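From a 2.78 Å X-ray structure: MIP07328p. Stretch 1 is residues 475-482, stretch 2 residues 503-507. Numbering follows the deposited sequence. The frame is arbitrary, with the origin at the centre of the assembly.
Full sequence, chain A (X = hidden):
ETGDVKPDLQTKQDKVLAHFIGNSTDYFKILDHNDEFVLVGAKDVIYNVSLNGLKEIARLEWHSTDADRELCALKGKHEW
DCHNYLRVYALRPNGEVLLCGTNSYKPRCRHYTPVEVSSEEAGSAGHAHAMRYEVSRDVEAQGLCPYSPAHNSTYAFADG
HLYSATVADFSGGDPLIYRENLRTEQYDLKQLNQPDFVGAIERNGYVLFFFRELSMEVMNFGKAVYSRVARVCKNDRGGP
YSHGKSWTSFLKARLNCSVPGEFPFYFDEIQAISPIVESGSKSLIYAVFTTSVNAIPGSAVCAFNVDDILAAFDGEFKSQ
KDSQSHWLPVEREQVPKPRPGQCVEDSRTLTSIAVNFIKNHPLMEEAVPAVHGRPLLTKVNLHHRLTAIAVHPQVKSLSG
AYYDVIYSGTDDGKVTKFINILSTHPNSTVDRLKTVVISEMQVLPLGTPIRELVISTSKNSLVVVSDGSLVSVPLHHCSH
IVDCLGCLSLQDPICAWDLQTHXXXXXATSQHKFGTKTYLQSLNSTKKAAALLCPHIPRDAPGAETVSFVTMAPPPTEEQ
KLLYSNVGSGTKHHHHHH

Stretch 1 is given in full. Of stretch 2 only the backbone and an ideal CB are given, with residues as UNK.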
ATOM      1  N   LEU A 475     -19.714   0.154   3.160  1.00 69.19           N
ATOM      2  CA  LEU A 475     -18.879   0.864   2.195  1.00 66.82           C
ATOM      3  C   LEU A 475     -19.518   2.178   1.764  1.00 61.75           C
ATOM      4  O   LEU A 475     -18.808   3.153   1.491  1.00 64.27           O
ATOM      5  CB  LEU A 475     -18.615  -0.025   0.980  1.00 63.77           C
ATOM      6  CG  LEU A 475     -17.620   0.479  -0.066  1.00 45.82           C
ATOM      7  CD1 LEU A 475     -16.194   0.385   0.456  1.00 44.00           C
ATOM      8  CD2 LEU A 475     -17.776  -0.294  -1.364  1.00 46.44           C
ATOM      9  N   HIS A 476     -20.846   2.224   1.696  1.00 67.96           N
ATOM     10  CA  HIS A 476     -21.573   3.435   1.346  1.00 61.96           C
ATOM     11  C   HIS A 476     -22.837   3.498   2.188  1.00 73.65           C
ATOM     12  O   HIS A 476     -23.576   2.513   2.275  1.00 84.25           O
ATOM     13  CB  HIS A 476     -21.919   3.466  -0.146  1.00 61.14           C
ATOM     14  CG  HIS A 476     -20.720   3.497  -1.044  1.00 57.49           C
ATOM     15  ND1 HIS A 476     -20.014   4.652  -1.301  1.00 59.70           N
ATOM     16  CD2 HIS A 476     -20.107   2.517  -1.748  1.00 57.13           C
ATOM     17  CE1 HIS A 476     -19.017   4.382  -2.125  1.00 62.21           C
ATOM     18  NE2 HIS A 476     -19.051   3.093  -2.411  1.00 56.40           N
ATOM     19  N   HIS A 477     -23.079   4.656   2.804  1.00 78.33           N
ATOM     20  CA  HIS A 477     -24.163   4.816   3.765  1.00 81.28           C
ATOM     21  C   HIS A 477     -25.464   5.281   3.124  1.00 82.22           C
ATOM     22  O   HIS A 477     -26.232   6.011   3.766  1.00 96.04           O
ATOM     23  CB  HIS A 477     -23.745   5.794   4.866  1.00 85.58           C
ATOM     24  CG  HIS A 477     -22.394   5.514   5.446  1.00 88.16           C
ATOM     25  ND1 HIS A 477     -22.193   4.610   6.465  1.00 80.66           N
ATOM     26  CD2 HIS A 477     -21.176   6.030   5.155  1.00 85.26           C
ATOM     27  CE1 HIS A 477     -20.909   4.575   6.774  1.00 79.99           C
ATOM     28  NE2 HIS A 477     -20.270   5.427   5.994  1.00 87.25           N
ATOM     29  N   CYS A 478     -25.740   4.887   1.878  1.00 73.97           N
ATOM     30  CA  CYS A 478     -26.981   5.315   1.239  1.00 80.45           C
ATOM     31  C   CYS A 478     -28.192   4.759   1.979  1.00 87.44           C
ATOM     32  O   CYS A 478     -29.128   5.496   2.306  1.00 77.10           O
ATOM     33  CB  CYS A 478     -27.018   4.881  -0.228  1.00 86.93           C
ATOM     34  SG  CYS A 478     -25.547   5.226  -1.230  1.00105.06           S
ATOM     35  N   SER A 479     -28.187   3.454   2.259  1.00102.08           N
ATOM     36  CA  SER A 479     -29.329   2.818   2.905  1.00102.02           C
ATOM     37  C   SER A 479     -29.425   3.137   4.389  1.00105.38           C
ATOM     38  O   SER A 479     -30.401   2.729   5.028  1.00103.89           O
ATOM     39  CB  SER A 479     -29.263   1.303   2.709  1.00 98.95           C
ATOM     40  OG  SER A 479     -28.074   0.770   3.264  1.00110.46           O
ATOM     41  N   HIS A 480     -28.452   3.849   4.952  1.00114.46           N
ATOM     42  CA  HIS A 480     -28.464   4.182   6.369  1.00105.36           C
ATOM     43  C   HIS A 480     -28.910   5.610   6.646  1.00 95.23           C
ATOM     44  O   HIS A 480     -29.079   5.971   7.816  1.00 83.60           O
ATOM     45  CB  HIS A 480     -27.077   3.950   6.981  1.00 98.97           C
ATOM     46  CG  HIS A 480     -26.686   2.507   7.061  1.00 97.40           C
ATOM     47  ND1 HIS A 480     -26.448   1.735   5.945  1.00101.53           N
ATOM     48  CD2 HIS A 480     -26.493   1.695   8.127  1.00 99.04           C
ATOM     49  CE1 HIS A 480     -26.125   0.510   6.319  1.00 97.60           C
ATOM     50  NE2 HIS A 480     -26.145   0.459   7.639  1.00 99.84           N
ATOM     51  N   ILE A 481     -29.102   6.429   5.616  1.00 97.32           N
ATOM     52  CA  ILE A 481     -29.602   7.789   5.773  1.00 91.59           C
ATOM     53  C   ILE A 481     -31.041   7.826   5.277  1.00 87.31           C
ATOM     54  O   ILE A 481     -31.354   7.284   4.210  1.00 83.19           O
ATOM     55  CB  ILE A 481     -28.722   8.811   5.027  1.00 93.32           C
ATOM     56  CG1 ILE A 481     -29.312  10.218   5.144  1.00103.71           C
ATOM     57  CG2 ILE A 481     -28.535   8.417   3.572  1.00 80.53           C
ATOM     58  CD1 ILE A 481     -29.401  10.723   6.568  1.00106.56           C
ATOM     59  N   VAL A 482     -31.919   8.437   6.066  1.00102.48           N
ATOM     60  CA  VAL A 482     -33.326   8.548   5.709  1.00 99.46           C
ATOM     61  C   VAL A 482     -33.723   9.969   5.332  1.00 96.31           C
ATOM     62  O   VAL A 482     -34.741  10.145   4.644  1.00 91.92           O
ATOM     63  CB  VAL A 482     -34.230   8.026   6.845  1.00101.36           C
ATOM     64  CG1 VAL A 482     -34.067   6.524   7.002  1.00108.77           C
ATOM     65  CG2 VAL A 482     -33.902   8.740   8.146  1.00 77.39           C
ATOM     66  N   UNK A 503     -36.404   8.006  -0.311  1.00 80.20           N
ATOM     67  CA  UNK A 503     -35.422   6.986   0.033  1.00 87.96           C
ATOM     68  C   UNK A 503     -34.118   7.308  -0.683  1.00 96.94           C
ATOM     69  O   UNK A 503     -34.109   7.468  -1.907  1.00 94.39           O
ATOM     70  CB  UNK A 503     -35.921   5.588  -0.337  1.00 87.96           C
ATOM     71  N   UNK A 504     -33.029   7.415   0.076  1.00 96.42           N
ATOM     72  CA  UNK A 504     -31.703   7.636  -0.492  1.00 94.33           C
ATOM     73  C   UNK A 504     -31.210   6.316  -1.076  1.00 85.00           C
ATOM     74  O   UNK A 504     -30.970   5.355  -0.339  1.00 91.24           O
ATOM     75  CB  UNK A 504     -30.729   8.174   0.558  1.00 94.33           C
ATOM     76  N   UNK A 505     -31.059   6.261  -2.398  1.00 78.37           N
ATOM     77  CA  UNK A 505     -30.805   5.013  -3.104  1.00 81.49           C
ATOM     78  C   UNK A 505     -29.354   4.910  -3.557  1.00 64.33           C
ATOM     79  O   UNK A 505     -28.692   5.915  -3.832  1.00 69.18           O
ATOM     80  CB  UNK A 505     -31.739   4.889  -4.309  1.00 81.49           C
ATOM     81  N   UNK A 506     -28.876   3.671  -3.638  1.00 64.03           N
ATOM     82  CA  UNK A 506     -27.538   3.365  -4.126  1.00 66.99           C
ATOM     83  C   UNK A 506     -27.609   3.133  -5.630  1.00 66.68           C
ATOM     84  O   UNK A 506     -28.362   2.271  -6.095  1.00 65.15           O
ATOM     85  CB  UNK A 506     -26.953   2.146  -3.410  1.00 66.99           C
ATOM     86  N   UNK A 507     -26.821   3.896  -6.392  1.00 59.98           N
ATOM     87  CA  UNK A 507     -26.899   3.812  -7.846  1.00 60.71           C
ATOM     88  C   UNK A 507     -26.257   2.545  -8.401  1.00 72.52           C
ATOM     89  O   UNK A 507     -26.568   2.158  -9.532  1.00 69.89           O
ATOM     90  CB  UNK A 507     -26.233   5.039  -8.471  1.00 60.71           C
TER

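Stretch 2 is mostly extended and runs past the type I turn from C478 to I481. No hydrogen bond links the two stretches, so the contact rests on packing.

Position 503 has an extended backbone. Its CA-to-CB bond points away from stretch 1, and nothing there lies within 5.5 Å of the ideal CB. Stretch 1 sets almost no demand, so many polar, charged or apolar side chains would suit. The deposited residue is E503. Its side chain makes no contact with stretch 1.

Position 504 is the centre of the contact. Its CA is 5.5 Å from the CA of C478, and its CA-to-CB bond points toward stretch 1. The ideal CB sits 3.6 Å from C478 O and 3.7 Å from I481 CG2. The neighbourhood is therefore tight and partly apolar, with a carbonyl oxygen at its edge. A small side chain such as alanine, serine, cysteine or perhaps valine would suit. The residue is C504, with chi1 in the t well. Its SG packs against I481 CG2 at 3.6 Å and lies 4.4 Å from C478 CB. The two cysteines are not bonded to each other; each is bonded covalently elsewhere in the structure. The backbone also comes close here: C478 O and C504 O are 3.2 Å apart. Both are acceptors, so this is not a hydrogen bond.

Position 505 turns its CA-to-CB bond away, as alternation along a strand would suggest. The ideal CB has no atom of stretch 1 within 5.5 Å. Long polar or charged side chains would fit, among others. The residue is K505, extended with chi2 to chi4 all t. Its contact with stretch 1 comes through the backbone, where K505 C is 4.1 Å from C478 CB.

Position 506 sends its CA-to-CB bond sideways. The ideal CB is 4.0 Å from C478 SG, and H476 lies farther along. A medium-sized side chain could reach along this side; asparagine, aspartate, threonine or leucine are all plausible. The residue is N506, chi1 t, and its end comes nearer to stretch 1. ND2 is 3.9 Å from C478 SG and 4.2 Å from H476 CB. These are packing contacts.

Position 507 follows the strand, and its CA-to-CB bond points sideways. The ideal CB has no atom of stretch 1 within 5.5 Å, so many side chains would suit. The residue is L507, whose side chain is out of contact with stretch 1.

Stretch 2 (503-507) ECKNL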
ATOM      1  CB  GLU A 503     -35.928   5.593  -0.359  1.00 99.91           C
ATOM      2  CG  GLU A 503     -34.948   4.462  -0.095  1.00123.04           C
ATOM      3  CD  GLU A 503     -35.433   3.130  -0.641  1.00133.33           C
ATOM      4  OE1 GLU A 503     -36.389   3.123  -1.446  1.00132.39           O
ATOM      5  OE2 GLU A 503     -34.857   2.088  -0.263  1.00135.65           O
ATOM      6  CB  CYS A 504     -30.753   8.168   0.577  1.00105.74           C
ATOM      7  SG  CYS A 504     -29.124   8.751   0.013  1.00 96.20           S
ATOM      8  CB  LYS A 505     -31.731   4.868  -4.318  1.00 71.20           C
ATOM      9  CG  LYS A 505     -33.183   4.605  -3.957  1.00 73.66           C
ATOM     10  CD  LYS A 505     -34.042   4.421  -5.197  1.00100.22           C
ATOM     11  CE  LYS A 505     -35.483   4.105  -4.824  1.00104.79           C
ATOM     12  NZ  LYS A 505     -36.348   3.961  -6.027  1.00118.95           N
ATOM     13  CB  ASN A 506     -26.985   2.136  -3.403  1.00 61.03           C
ATOM     14  CG  ASN A 506     -25.548   1.822  -3.780  1.00 72.55           C
ATOM     15  OD1 ASN A 506     -25.212   1.688  -4.956  1.00 74.27           O
ATOM     16  ND2 ASN A 506     -24.692   1.697  -2.772  1.00 78.72           N
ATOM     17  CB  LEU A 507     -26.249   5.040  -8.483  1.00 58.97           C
ATOM     18  CG  LEU A 507     -26.923   6.384  -8.206  1.00 59.68           C
ATOM     19  CD1 LEU A 507     -26.257   7.489  -9.004  1.00 58.39           C
ATOM     20  CD2 LEU A 507     -28.400   6.310  -8.529  1.00 62.99           C
TER
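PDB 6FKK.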